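Local coordinates for transcriptional regulatory protein RcsB (Salmonella typhimurium, PDB 5O8Z) that probably controls transcription of numerous genes, as the DNA-binding response regulator of the Rcs two-component signalling system, at residues N3-I8 / W28-G33; A9-I14 / I54-M59; D66-I71 / S96-L101; L86-N91 / V107-A112. All coordinates share one frame; numbering follows the deposited sequence.

Contact 1: N3-I8 / W28-G33; sequences NMNVII and WVNVVG
The first beta-alpha-beta unit of the CheY-like receiver domain closes here: strand 4-9 runs parallel to strand 29-35, with helix 13-23 between them in the chain and Met-4, Asn-5 and Val-6 paired with Val-29, Asn-30 and Val-31. The short strand segments are twisted 45° against each other. Trp-28 O accepts from Met-4 N at 2.8 Å, and Asn-30 uses both ends of its backbone, its N giving to Met-4 O and its O receiving Val-6 N. Ile-8 N continues the ladder to Gly-33 O at 3.0 Å.

On one face Val-6 CG2 lies against Val-29 CG1 at 3.6 Å. Toward the same side, Ile-8 reaches back with CD1 to both methyls of Val-31, crossing it at about a right angle, and itself rests on helix 13-23. Met-4 and Trp-28 run side by side, and the bend at chi3 (42°) lays the methionine CE in plane at the indole edge, with SD oblique to the ring.

Across the other face the amides of Asn-5 and Asn-30 point the same way, their planes 66° apart. Asn-30 ND2 gives a straight bond to Asn-5 OD1 at 3.0 Å, approaching from above that carbonyl's plane.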
loop_
_atom_site.group_PDB
_atom_site.type_symbol
_atom_site.label_atom_id
_atom_site.label_comp_id
_atom_site.label_asym_id
_atom_site.label_seq_id
_atom_site.Cartn_x
_atom_site.Cartn_y
_atom_site.Cartn_z
ATOM N N ASN B 3 -2.253 -18.277 -26.236
ATOM C CA ASN B 3 -3.022 -17.397 -25.350
ATOM C C ASN B 3 -2.763 -17.767 -23.895
ATOM O O ASN B 3 -2.519 -18.927 -23.564
ATOM C CB ASN B 3 -4.538 -17.419 -25.637
ATOM C CG ASN B 3 -4.991 -16.248 -26.498
ATOM O OD1 ASN B 3 -5.927 -15.521 -26.143
ATOM N ND2 ASN B 3 -4.316 -16.051 -27.624
ATOM N N MET B 4 -2.805 -16.751 -23.045
ATOM C CA MET B 4 -2.635 -16.911 -21.620
ATOM C C MET B 4 -3.885 -16.358 -20.963
ATOM O O MET B 4 -4.190 -15.172 -21.116
ATOM C CB MET B 4 -1.398 -16.139 -21.133
ATOM C CG MET B 4 -0.215 -17.011 -20.726
ATOM S SD MET B 4 1.253 -16.044 -20.255
ATOM C CE MET B 4 0.551 -14.723 -19.269
ATOM N N ASN B 5 -4.597 -17.222 -20.240
ATOM C CA ASN B 5 -5.740 -16.825 -19.423
ATOM C C ASN B 5 -5.271 -16.362 -18.059
ATOM O O ASN B 5 -4.547 -17.083 -17.368
ATOM C CB ASN B 5 -6.730 -17.973 -19.288
ATOM C CG ASN B 5 -7.424 -18.287 -20.607
ATOM O OD1 ASN B 5 -7.731 -17.382 -21.382
ATOM N ND2 ASN B 5 -7.658 -19.564 -20.867
ATOM N N VAL B 6 -5.715 -15.172 -17.674
ATOM C CA VAL B 6 -5.169 -14.470 -16.527
ATOM C C VAL B 6 -6.254 -14.187 -15.497
ATOM O O VAL B 6 -7.328 -13.681 -15.823
ATOM C CB VAL B 6 -4.487 -13.146 -16.953
ATOM C CG1 VAL B 6 -3.941 -12.397 -15.746
ATOM C CG2 VAL B 6 -3.346 -13.446 -17.914
ATOM N N ILE B 7 -5.945 -14.529 -14.251
ATOM C CA ILE B 7 -6.745 -14.123 -13.104
ATOM C C ILE B 7 -5.987 -13.010 -12.395
ATOM O O ILE B 7 -4.789 -13.109 -12.182
ATOM C CB ILE B 7 -7.001 -15.305 -12.147
ATOM C CG1 ILE B 7 -8.015 -16.246 -12.805
ATOM C CG2 ILE B 7 -7.532 -14.821 -10.797
ATOM C CD1 ILE B 7 -8.433 -17.436 -11.962
ATOM N N ILE B 8 -6.712 -11.968 -12.025
ATOM C CA ILE B 8 -6.160 -10.844 -11.282
ATOM C C ILE B 8 -6.822 -10.766 -9.930
ATOM O O ILE B 8 -8.037 -10.901 -9.822
ATOM C CB ILE B 8 -6.408 -9.531 -12.011
ATOM C CG1 ILE B 8 -5.839 -9.573 -13.430
ATOM C CG2 ILE B 8 -5.739 -8.396 -11.260
ATOM C CD1 ILE B 8 -6.387 -8.460 -14.326
ATOM N N TRP B 28 -2.249 -11.496 -26.574
ATOM C CA TRP B 28 -2.300 -12.902 -26.164
ATOM C C TRP B 28 -2.735 -13.083 -24.706
ATOM O O TRP B 28 -2.807 -14.214 -24.231
ATOM C CB TRP B 28 -0.958 -13.600 -26.424
ATOM C CG TRP B 28 0.239 -12.799 -26.049
ATOM C CD1 TRP B 28 0.948 -11.956 -26.861
ATOM C CD2 TRP B 28 0.872 -12.754 -24.773
ATOM N NE1 TRP B 28 1.978 -11.384 -26.162
ATOM C CE2 TRP B 28 1.961 -11.861 -24.881
ATOM C CE3 TRP B 28 0.630 -13.385 -23.547
ATOM C CZ2 TRP B 28 2.799 -11.575 -23.820
ATOM C CZ3 TRP B 28 1.475 -13.102 -22.483
ATOM C CH2 TRP B 28 2.549 -12.203 -22.630
ATOM N N VAL B 29 -3.011 -11.984 -24.001
ATOM C CA VAL B 29 -3.543 -12.050 -22.643
ATOM C C VAL B 29 -5.067 -11.957 -22.679
ATOM O O VAL B 29 -5.635 -11.063 -23.316
ATOM C CB VAL B 29 -2.939 -10.959 -21.735
ATOM C CG1 VAL B 29 -3.702 -10.836 -20.423
ATOM C CG2 VAL B 29 -1.473 -11.273 -21.453
ATOM N N ASN B 30 -5.703 -12.895 -21.974
ATOM C CA ASN B 30 -7.139 -12.901 -21.754
ATOM C C ASN B 30 -7.433 -12.943 -20.245
ATOM O O ASN B 30 -7.010 -13.853 -19.545
ATOM C CB ASN B 30 -7.745 -14.115 -22.441
ATOM C CG ASN B 30 -9.252 -14.144 -22.359
ATOM O OD1 ASN B 30 -9.933 -13.184 -22.737
ATOM N ND2 ASN B 30 -9.790 -15.261 -21.893
ATOM N N VAL B 31 -8.175 -11.954 -19.760
ATOM C CA VAL B 31 -8.566 -11.887 -18.356
ATOM C C VAL B 31 -9.903 -12.624 -18.135
ATOM O O VAL B 31 -10.965 -12.138 -18.504
ATOM C CB VAL B 31 -8.657 -10.431 -17.855
ATOM C CG1 VAL B 31 -9.079 -10.400 -16.389
ATOM C CG2 VAL B 31 -7.319 -9.727 -18.044
ATOM N N VAL B 32 -9.815 -13.787 -17.502
ATOM C CA VAL B 32 -10.969 -14.640 -17.214
ATOM C C VAL B 32 -11.572 -14.440 -15.810
ATOM O O VAL B 32 -12.549 -15.111 -15.475
ATOM C CB VAL B 32 -10.594 -16.129 -17.407
ATOM C CG1 VAL B 32 -10.063 -16.356 -18.817
ATOM C CG2 VAL B 32 -9.592 -16.629 -16.361
ATOM N N GLY B 33 -10.985 -13.564 -14.974
ATOM C CA GLY B 33 -11.526 -13.314 -13.637
ATOM C C GLY B 33 -10.792 -12.235 -12.840
ATOM O O GLY B 33 -9.579 -12.105 -12.964
#

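Contact 2: A9-I14 / I54-M59; sequences ADDHPI and ITDLSM. With MG (magnesium ion), chain F; BEF (beryllium trifluoride ion), chain E.
Asp-11 and Asp-56 meet through metal coordination: Asp-11 OD1 and Asp-56 OD2 each lie 2.1 Å from the magnesium ion, MG. Ser-58 O joins them, as do waters 2 and 3, and the fluoride F1 lies 2.0 Å from MG. Water 2 also donates to Asp-10 OD1 and to F1.

The covalent link is from Asp-56 OD1 to the beryllium, BE, at 1.8 Å. This is the acid pocket of a receiver domain: Asp-56 is the predicted phosphorylation site, and the beryllium trifluoride stands in for the phosphoryl group. Asp-56 CG lies anti to its backbone N (chi1 -170°), which sends the carboxylate across to the 9-14 segment. Ser-58 N grips F2 at 3.0 Å, and Leu-57 N reaches the same fluoride.

A stack of carboxylates lies beside the metal. The planes of Asp-10 and Asp-56 are only 4° apart, with Asp-10 OD2 3.3 Å from Asp-56 CG; Lys-109 NZ salt-bridges that OD2, probably easing the repulsion between the two carboxylates. Asp-10 OD1 uses its anti lone pair for His-12 N, forming an Asx turn.

Backbone bonds join the strand ends, Ala-9 N giving to Ile-54 O and Ala-9 O receiving Asp-56 N at 2.9 Å.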
loop_
_atom_site.group_PDB
_atom_site.type_symbol
_atom_site.label_atom_id
_atom_site.label_comp_id
_atom_site.label_asym_id
_atom_site.label_seq_id
_atom_site.Cartn_x
_atom_site.Cartn_y
_atom_site.Cartn_z
ATOM N N ALA B 9 -6.035 -10.507 -8.895
ATOM C CA ALA B 9 -6.574 -10.349 -7.558
ATOM C C ALA B 9 -5.924 -9.177 -6.838
ATOM O O ALA B 9 -4.710 -9.139 -6.709
ATOM C CB ALA B 9 -6.382 -11.631 -6.755
ATOM N N ASP B 10 -6.741 -8.238 -6.374
ATOM C CA ASP B 10 -6.290 -7.121 -5.538
ATOM C C ASP B 10 -7.487 -6.564 -4.800
ATOM O O ASP B 10 -8.561 -6.493 -5.390
ATOM C CB ASP B 10 -5.660 -6.029 -6.407
ATOM C CG ASP B 10 -4.821 -5.023 -5.592
ATOM O OD1 ASP B 10 -5.420 -4.269 -4.779
ATOM O OD2 ASP B 10 -3.562 -4.959 -5.781
ATOM N N ASP B 11 -7.303 -6.139 -3.545
ATOM C CA ASP B 11 -8.404 -5.549 -2.772
ATOM C C ASP B 11 -8.767 -4.094 -3.116
ATOM O O ASP B 11 -9.716 -3.556 -2.554
ATOM C CB ASP B 11 -8.210 -5.717 -1.250
ATOM C CG ASP B 11 -6.959 -5.050 -0.713
ATOM O OD1 ASP B 11 -5.922 -5.079 -1.405
ATOM O OD2 ASP B 11 -6.989 -4.540 0.428
ATOM N N HIS B 12 -8.013 -3.461 -4.023
ATOM C CA HIS B 12 -8.299 -2.108 -4.464
ATOM C C HIS B 12 -8.793 -2.128 -5.902
ATOM O O HIS B 12 -8.001 -2.387 -6.805
ATOM C CB HIS B 12 -7.027 -1.261 -4.399
ATOM C CG HIS B 12 -6.530 -1.027 -3.018
ATOM N ND1 HIS B 12 -5.236 -0.641 -2.754
ATOM C CD2 HIS B 12 -7.147 -1.117 -1.817
ATOM C CE1 HIS B 12 -5.078 -0.492 -1.454
ATOM N NE2 HIS B 12 -6.222 -0.774 -0.862
ATOM N N PRO B 13 -10.087 -1.845 -6.134
ATOM C CA PRO B 13 -10.586 -1.953 -7.518
ATOM C C PRO B 13 -9.883 -1.030 -8.529
ATOM O O PRO B 13 -9.844 -1.359 -9.705
ATOM C CB PRO B 13 -12.066 -1.598 -7.382
ATOM C CG PRO B 13 -12.406 -2.028 -5.987
ATOM C CD PRO B 13 -11.193 -1.686 -5.174
ATOM N N ILE B 14 -9.299 0.083 -8.065
ATOM C CA ILE B 14 -8.549 0.976 -8.945
ATOM C C ILE B 14 -7.315 0.293 -9.519
ATOM O O ILE B 14 -6.978 0.484 -10.685
ATOM C CB ILE B 14 -8.203 2.329 -8.249
ATOM C CG1 ILE B 14 -7.803 3.398 -9.270
ATOM C CG2 ILE B 14 -7.111 2.170 -7.193
ATOM C CD1 ILE B 14 -8.923 3.840 -10.172
ATOM N N ILE B 54 -2.088 -13.075 -11.335
ATOM C CA ILE B 54 -1.429 -11.840 -10.942
ATOM C C ILE B 54 -2.102 -11.436 -9.645
ATOM O O ILE B 54 -3.267 -11.041 -9.666
ATOM C CB ILE B 54 -1.651 -10.721 -11.986
ATOM C CG1 ILE B 54 -1.111 -11.154 -13.356
ATOM C CG2 ILE B 54 -1.039 -9.416 -11.479
ATOM C CD1 ILE B 54 -1.480 -10.208 -14.491
ATOM N N THR B 55 -1.387 -11.548 -8.527
ATOM C CA THR B 55 -2.003 -11.377 -7.209
ATOM C C THR B 55 -1.319 -10.393 -6.327
ATOM O O THR B 55 -0.114 -10.296 -6.278
ATOM C CB THR B 55 -2.157 -12.694 -6.402
ATOM O OG1 THR B 55 -2.985 -12.461 -5.234
ATOM C CG2 THR B 55 -0.808 -13.286 -5.950
ATOM N N ASP B 56 -2.155 -9.727 -5.555
ATOM C CA ASP B 56 -1.763 -8.847 -4.484
ATOM C C ASP B 56 -1.369 -9.682 -3.256
ATOM O O ASP B 56 -1.748 -10.839 -3.189
ATOM C CB ASP B 56 -2.971 -7.968 -4.179
ATOM C CG ASP B 56 -2.654 -6.848 -3.271
ATOM O OD1 ASP B 56 -1.485 -6.439 -3.215
ATOM O OD2 ASP B 56 -3.576 -6.362 -2.616
ATOM N N LEU B 57 -0.589 -9.102 -2.325
ATOM C CA LEU B 57 -0.225 -9.758 -1.061
ATOM C C LEU B 57 -1.170 -9.401 0.081
ATOM O O LEU B 57 -1.595 -10.297 0.793
ATOM C CB LEU B 57 1.212 -9.422 -0.606
ATOM C CG LEU B 57 2.414 -10.077 -1.297
ATOM C CD1 LEU B 57 3.726 -9.605 -0.648
ATOM C CD2 LEU B 57 2.364 -11.600 -1.275
ATOM N N SER B 58 -1.457 -8.108 0.295
ATOM C CA SER B 58 -2.378 -7.712 1.352
ATOM C C SER B 58 -3.776 -7.611 0.797
ATOM O O SER B 58 -4.051 -6.719 0.001
ATOM C CB SER B 58 -1.999 -6.391 2.030
ATOM O OG SER B 58 -0.666 -6.433 2.496
ATOM N N MET B 59 -4.643 -8.532 1.224
ATOM C CA MET B 59 -6.073 -8.499 0.906
ATOM C C MET B 59 -6.897 -9.099 2.035
ATOM O O MET B 59 -6.411 -9.973 2.743
ATOM C CB MET B 59 -6.387 -9.366 -0.309
ATOM C CG MET B 59 -5.572 -9.107 -1.552
ATOM S SD MET B 59 -6.103 -10.181 -2.918
ATOM C CE MET B 59 -6.281 -11.767 -2.098
HETATM MG MG MG F . -3.815 -4.871 -1.185
HETATM BE BE BEF E . -0.817 -5.288 -1.943
HETATM F F1 BEF E . -1.838 -4.962 -0.910
HETATM F F2 BEF E . 0.203 -6.180 -1.319
HETATM F F3 BEF E . -0.148 -4.171 -2.666
HETATM O O HOH W 1 -3.169 -8.198 -8.747
HETATM O O HOH W 2 -3.942 -3.286 -2.520
HETATM O O HOH W 3 -4.318 -3.628 0.310
#

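Contact 3: D66-I71 / S96-L101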
loop_
_atom_site.group_PDB
_atom_site.type_symbol
_atom_site.label_atom_id
_atom_site.label_comp_id
_atom_site.label_asym_id
_atom_site.label_seq_id
_atom_site.Cartn_x
_atom_site.Cartn_y
_atom_site.Cartn_z
ATOM N N ASP B 66 -3.955 -14.138 3.506
ATOM C CA ASP B 66 -3.291 -13.416 2.432
ATOM C C ASP B 66 -1.788 -13.632 2.548
ATOM O O ASP B 66 -1.359 -14.539 3.254
ATOM C CB ASP B 66 -3.721 -11.942 2.438
ATOM C CG ASP B 66 -3.196 -11.140 3.646
ATOM O OD1 ASP B 66 -2.526 -11.667 4.543
ATOM O OD2 ASP B 66 -3.490 -9.935 3.706
ATOM N N GLY B 67 -1.002 -12.868 1.796
ATOM C CA GLY B 67 0.448 -12.929 1.886
ATOM C C GLY B 67 1.079 -14.249 1.511
ATOM O O GLY B 67 0.616 -14.939 0.605
ATOM N N ILE B 68 2.151 -14.592 2.216
ATOM C CA ILE B 68 2.930 -15.794 1.932
ATOM C C ILE B 68 2.077 -17.035 2.135
ATOM O O ILE B 68 2.143 -17.958 1.329
ATOM C CB ILE B 68 4.233 -15.867 2.787
ATOM C CG1 ILE B 68 5.313 -14.946 2.212
ATOM C CG2 ILE B 68 4.803 -17.287 2.825
ATOM C CD1 ILE B 68 5.094 -13.471 2.449
ATOM N N THR B 69 1.263 -17.038 3.189
ATOM C CA THR B 69 0.345 -18.147 3.479
ATOM C C THR B 69 -0.555 -18.463 2.315
ATOM O O THR B 69 -0.613 -19.602 1.879
ATOM C CB THR B 69 -0.524 -17.862 4.718
ATOM O OG1 THR B 69 0.302 -17.368 5.782
ATOM C CG2 THR B 69 -1.247 -19.120 5.186
ATOM N N LEU B 70 -1.227 -17.447 1.780
ATOM C CA LEU B 70 -2.091 -17.656 0.625
ATOM C C LEU B 70 -1.338 -18.184 -0.595
ATOM O O LEU B 70 -1.867 -19.025 -1.332
ATOM C CB LEU B 70 -2.820 -16.372 0.274
ATOM C CG LEU B 70 -3.644 -16.374 -1.003
ATOM C CD1 LEU B 70 -4.775 -17.373 -0.866
ATOM C CD2 LEU B 70 -4.158 -14.965 -1.294
ATOM N N ILE B 71 -0.121 -17.690 -0.829
ATOM C CA ILE B 71 0.640 -18.096 -2.013
ATOM C C ILE B 71 1.053 -19.562 -1.924
ATOM O O ILE B 71 0.795 -20.328 -2.852
ATOM C CB ILE B 71 1.850 -17.186 -2.261
ATOM C CG1 ILE B 71 1.346 -15.782 -2.616
ATOM C CG2 ILE B 71 2.706 -17.737 -3.397
ATOM C CD1 ILE B 71 2.350 -14.703 -2.386
ATOM N N SER B 96 11.997 -11.394 0.022
ATOM C CA SER B 96 12.840 -12.591 0.018
ATOM C C SER B 96 12.008 -13.836 0.385
ATOM O O SER B 96 12.188 -14.886 -0.214
ATOM C CB SER B 96 14.105 -12.436 0.891
ATOM O OG SER B 96 13.807 -12.604 2.263
ATOM N N ALA B 97 11.067 -13.697 1.317
ATOM C CA ALA B 97 10.117 -14.776 1.590
ATOM C C ALA B 97 9.282 -15.178 0.352
ATOM O O ALA B 97 9.132 -16.367 0.102
ATOM C CB ALA B 97 9.216 -14.448 2.779
ATOM N N VAL B 98 8.785 -14.212 -0.433
ATOM C CA VAL B 98 8.061 -14.550 -1.689
ATOM C C VAL B 98 8.978 -15.203 -2.730
ATOM O O VAL B 98 8.577 -16.153 -3.398
ATOM C CB VAL B 98 7.356 -13.339 -2.343
ATOM C CG1 VAL B 98 6.705 -13.743 -3.671
ATOM C CG2 VAL B 98 6.299 -12.754 -1.407
ATOM N N LEU B 99 10.193 -14.697 -2.880
ATOM C CA LEU B 99 11.167 -15.318 -3.778
ATOM C C LEU B 99 11.508 -16.755 -3.394
ATOM O O LEU B 99 11.742 -17.571 -4.272
ATOM C CB LEU B 99 12.462 -14.501 -3.849
ATOM C CG LEU B 99 13.492 -15.036 -4.862
ATOM C CD1 LEU B 99 13.947 -13.984 -5.861
ATOM C CD2 LEU B 99 14.691 -15.656 -4.168
ATOM N N ASP B 100 11.552 -17.052 -2.095
ATOM C CA ASP B 100 11.757 -18.420 -1.613
ATOM C C ASP B 100 10.693 -19.390 -2.085
ATOM O O ASP B 100 10.954 -20.578 -2.134
ATOM C CB ASP B 100 11.785 -18.483 -0.078
ATOM C CG ASP B 100 13.067 -17.926 0.522
ATOM O OD1 ASP B 100 14.070 -17.763 -0.221
ATOM O OD2 ASP B 100 13.071 -17.672 1.762
ATOM N N LEU B 101 9.499 -18.899 -2.408
ATOM C CA LEU B 101 8.411 -19.775 -2.858
ATOM C C LEU B 101 8.515 -20.224 -4.306
ATOM O O LEU B 101 7.714 -21.027 -4.733
ATOM C CB LEU B 101 7.067 -19.084 -2.658
ATOM C CG LEU B 101 6.752 -18.576 -1.262
ATOM C CD1 LEU B 101 5.352 -18.005 -1.274
ATOM C CD2 LEU B 101 6.903 -19.690 -0.227
#
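Ile-68, near the start of helix 67-77, sends each of its three outer carbons to a different residue of the 96-101 segment, and every one of these contacts is apolar. CG1 faces the CB of Ala-97 at 4.0 Å. From there CD1 goes on to Val-98 CG2 at 4.1 Å, the two side chains passing at a slant. The other branch, CG2, lies anti to the backbone N and leans on Leu-101 CD1.

That same leucine methyl makes the tight spot of the contact. Leu-101 CD1 lies 3.4 Å from Ile-71 CG2, closer than carbons usually pack, and 3.7 Å from Ile-71 CB. The two side chains cross at about a right angle, with the leucine extended (chi2 -177°) so that CD1 leads into the interface.

Ala-97 and Leu-101 stand about one helical turn apart, as do Ile-68 and Ile-71, so each segment offers one facing stripe. Beneath, Ile-71 and Val-98 both rest on Val-85 of strand 82-87, which puts the two helices of the receiver domain on one side of its sheet. Beyond the pair, Ile-68 also touches Val-208, near the end of the LuxR-type DNA-binding region.

A weak hydrogen bond from Lys-75 NZ to Leu-101 O lies nearby, but none crosses between 66-71 and 96-101, which meet through shape and van der Waals contact with nothing directional to fix their register.

Contact 4: L86-N91 / V107-A112. With BEF (beryllium trifluoride ion), chain E.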
loop_
_atom_site.group_PDB
_atom_site.type_symbol
_atom_site.label_atom_id
_atom_site.label_comp_id
_atom_site.label_asym_id
_atom_site.label_seq_id
_atom_site.Cartn_x
_atom_site.Cartn_y
_atom_site.Cartn_z
ATOM N N LEU B 86 2.106 -8.816 -7.478
ATOM C CA LEU B 86 2.162 -7.368 -7.715
ATOM C C LEU B 86 1.768 -6.754 -6.395
ATOM O O LEU B 86 0.617 -6.877 -5.980
ATOM C CB LEU B 86 1.207 -6.944 -8.836
ATOM C CG LEU B 86 0.979 -5.440 -9.053
ATOM C CD1 LEU B 86 2.258 -4.719 -9.491
ATOM C CD2 LEU B 86 -0.102 -5.220 -10.097
ATOM N N THR B 87 2.719 -6.095 -5.735
ATOM C CA THR B 87 2.560 -5.661 -4.357
ATOM C C THR B 87 3.225 -4.313 -4.087
ATOM O O THR B 87 4.216 -3.976 -4.693
ATOM C CB THR B 87 3.136 -6.725 -3.379
ATOM O OG1 THR B 87 2.837 -6.368 -2.022
ATOM C CG2 THR B 87 4.640 -6.939 -3.558
ATOM N N MET B 88 2.643 -3.560 -3.169
ATOM C CA MET B 88 3.256 -2.356 -2.633
ATOM C C MET B 88 4.167 -2.641 -1.447
ATOM O O MET B 88 4.775 -1.706 -0.938
ATOM C CB MET B 88 2.181 -1.354 -2.198
ATOM C CG MET B 88 1.437 -1.742 -0.924
ATOM S SD MET B 88 0.101 -0.594 -0.548
ATOM C CE MET B 88 -1.241 -1.390 -1.418
ATOM N N ASN B 89 4.206 -3.890 -0.975
ATOM C CA ASN B 89 4.923 -4.249 0.247
ATOM C C ASN B 89 6.391 -4.477 -0.115
ATOM O O ASN B 89 6.794 -5.611 -0.427
ATOM C CB ASN B 89 4.326 -5.522 0.920
ATOM C CG ASN B 89 2.818 -5.393 1.271
ATOM O OD1 ASN B 89 2.237 -4.304 1.272
ATOM N ND2 ASN B 89 2.187 -6.523 1.570
ATOM N N ASN B 90 7.194 -3.420 -0.034
ATOM C CA ASN B 90 8.633 -3.498 -0.398
ATOM C C ASN B 90 9.647 -3.821 0.739
ATOM O O ASN B 90 10.829 -3.551 0.603
ATOM C CB ASN B 90 9.057 -2.223 -1.146
ATOM C CG ASN B 90 8.972 -0.980 -0.288
ATOM O OD1 ASN B 90 8.299 -0.968 0.734
ATOM N ND2 ASN B 90 9.632 0.080 -0.720
ATOM N N ASN B 91 9.195 -4.430 1.829
ATOM C CA ASN B 91 10.086 -4.845 2.936
ATOM C C ASN B 91 10.960 -5.995 2.398
ATOM O O ASN B 91 10.416 -6.989 1.945
ATOM C CB ASN B 91 9.225 -5.270 4.146
ATOM C CG ASN B 91 10.018 -5.927 5.292
ATOM O OD1 ASN B 91 11.256 -5.927 5.333
ATOM N ND2 ASN B 91 9.275 -6.469 6.257
ATOM N N VAL B 107 6.615 -8.092 -8.854
ATOM C CA VAL B 107 6.581 -6.720 -9.366
ATOM C C VAL B 107 6.118 -5.798 -8.269
ATOM O O VAL B 107 5.165 -6.110 -7.557
ATOM C CB VAL B 107 5.614 -6.572 -10.569
ATOM C CG1 VAL B 107 5.575 -5.129 -11.067
ATOM C CG2 VAL B 107 6.029 -7.481 -11.697
ATOM N N LEU B 108 6.782 -4.664 -8.132
ATOM C CA LEU B 108 6.380 -3.673 -7.152
ATOM C C LEU B 108 5.456 -2.641 -7.776
ATOM O O LEU B 108 5.728 -2.122 -8.872
ATOM C CB LEU B 108 7.597 -2.957 -6.561
ATOM C CG LEU B 108 8.570 -3.857 -5.831
ATOM C CD1 LEU B 108 9.835 -3.105 -5.427
ATOM C CD2 LEU B 108 7.892 -4.498 -4.624
ATOM N N LYS B 109 4.402 -2.295 -7.041
ATOM C CA LYS B 109 3.539 -1.154 -7.411
ATOM C C LYS B 109 4.304 0.176 -7.414
ATOM O O LYS B 109 3.967 1.059 -8.194
ATOM C CB LYS B 109 2.315 -1.060 -6.498
ATOM C CG LYS B 109 1.425 -2.297 -6.517
ATOM C CD LYS B 109 0.279 -2.190 -5.531
ATOM C CE LYS B 109 -0.730 -3.333 -5.714
ATOM N NZ LYS B 109 -1.840 -3.329 -4.702
ATOM N N GLN B 110 5.322 0.307 -6.548
ATOM C CA GLN B 110 6.258 1.456 -6.570
ATOM C C GLN B 110 7.255 1.385 -7.727
ATOM O O GLN B 110 8.129 2.234 -7.789
ATOM C CB GLN B 110 7.139 1.542 -5.300
ATOM C CG GLN B 110 6.440 1.473 -3.969
ATOM C CD GLN B 110 6.243 0.061 -3.456
ATOM O OE1 GLN B 110 5.870 -0.853 -4.208
ATOM N NE2 GLN B 110 6.432 -0.111 -2.177
ATOM N N GLY B 111 7.190 0.375 -8.587
ATOM C CA GLY B 111 8.189 0.189 -9.660
ATOM C C GLY B 111 7.873 0.951 -10.923
ATOM O O GLY B 111 7.169 1.954 -10.889
ATOM N N ALA B 112 8.419 0.475 -12.039
ATOM C CA ALA B 112 8.216 1.097 -13.347
ATOM C C ALA B 112 6.880 0.667 -13.995
ATOM O O ALA B 112 6.352 -0.403 -13.697
ATOM C CB ALA B 112 9.392 0.799 -14.274
HETATM BE BE BEF E . -0.817 -5.288 -1.943
HETATM F F1 BEF E . -1.838 -4.962 -0.910
HETATM F F2 BEF E . 0.203 -6.180 -1.319
HETATM F F3 BEF E . -0.148 -4.171 -2.666
#
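The fluoride F3 of the beryllium trifluoride is gripped by both segments: Met-88 N donates to it at 2.9 Å, and Lys-109 NZ reaches it at 2.8 Å. The lysine gets there because its chain is fully extended beyond CG, passing alongside the Thr-87 to Met-88 backbone, with CD 3.6 Å from Met-88 N. NZ also forms a salt bridge with Asp-10. The Met-88 side chain closes over the same fluoride, its CE 3.2 Å from F3.

Thr-87 works on the neighbouring fluoride. Its OG1, anti to the backbone N (chi1 -173°), donates to F2 at 2.7 Å while accepting from Asn-89 N in an ST turn, which fixes the direction of the hydroxyl.

Behind this pocket lies the parallel pairing of strands 82-87 and 105-108, ends of a beta-alpha-beta unit that passes through helix 92-100. Receiver domains use a hydroxyl residue and a lysine at these strand ends to contact the phosphoryl group, and here Thr-87 and Lys-109 hold its mimic. Val-107 O takes Thr-87 N, and Thr-87 O takes Lys-109 N, the latter from well above the carbonyl plane (51°). On one face Leu-86 CD1 presses on Val-107 CG1 at 3.7 Å.

Past the strands, Leu-108 to Gly-111 make a type I turn, and Gln-110 folds back, bent at chi2 (88°). Its NE2 gives a short but bent bond to Met-88 O (2.6 Å), entering above the carbonyl plane, and also sits by the amide of Asn-90. Met-88 packs on Met-88 of the second subunit, while Lys-109 and Gln-110 touch that subunit's His-12.

In the fold
From the N terminus, contact 1 closes the first loop by bringing 28-33 back beside 3-8. Contact 2 starts inside that loop, at 9-14, and ends beyond it at 54-59, so the two cross; they also touch, through strands 4-9 and 52-55 of the parallel sheet. Contact 3 opens just after contact 2 has closed, Leu-57 O meeting Gly-67 N. Before it closes at 96-101, contact 4 has begun at 86-91, and these two cross in turn. None nests in another. Contacts 2 and 4 share the beryllium trifluoride, are joined by Asp-10 with Lys-109, and both touch the second subunit, while contact 3 ties two helices together on one face of the sheet.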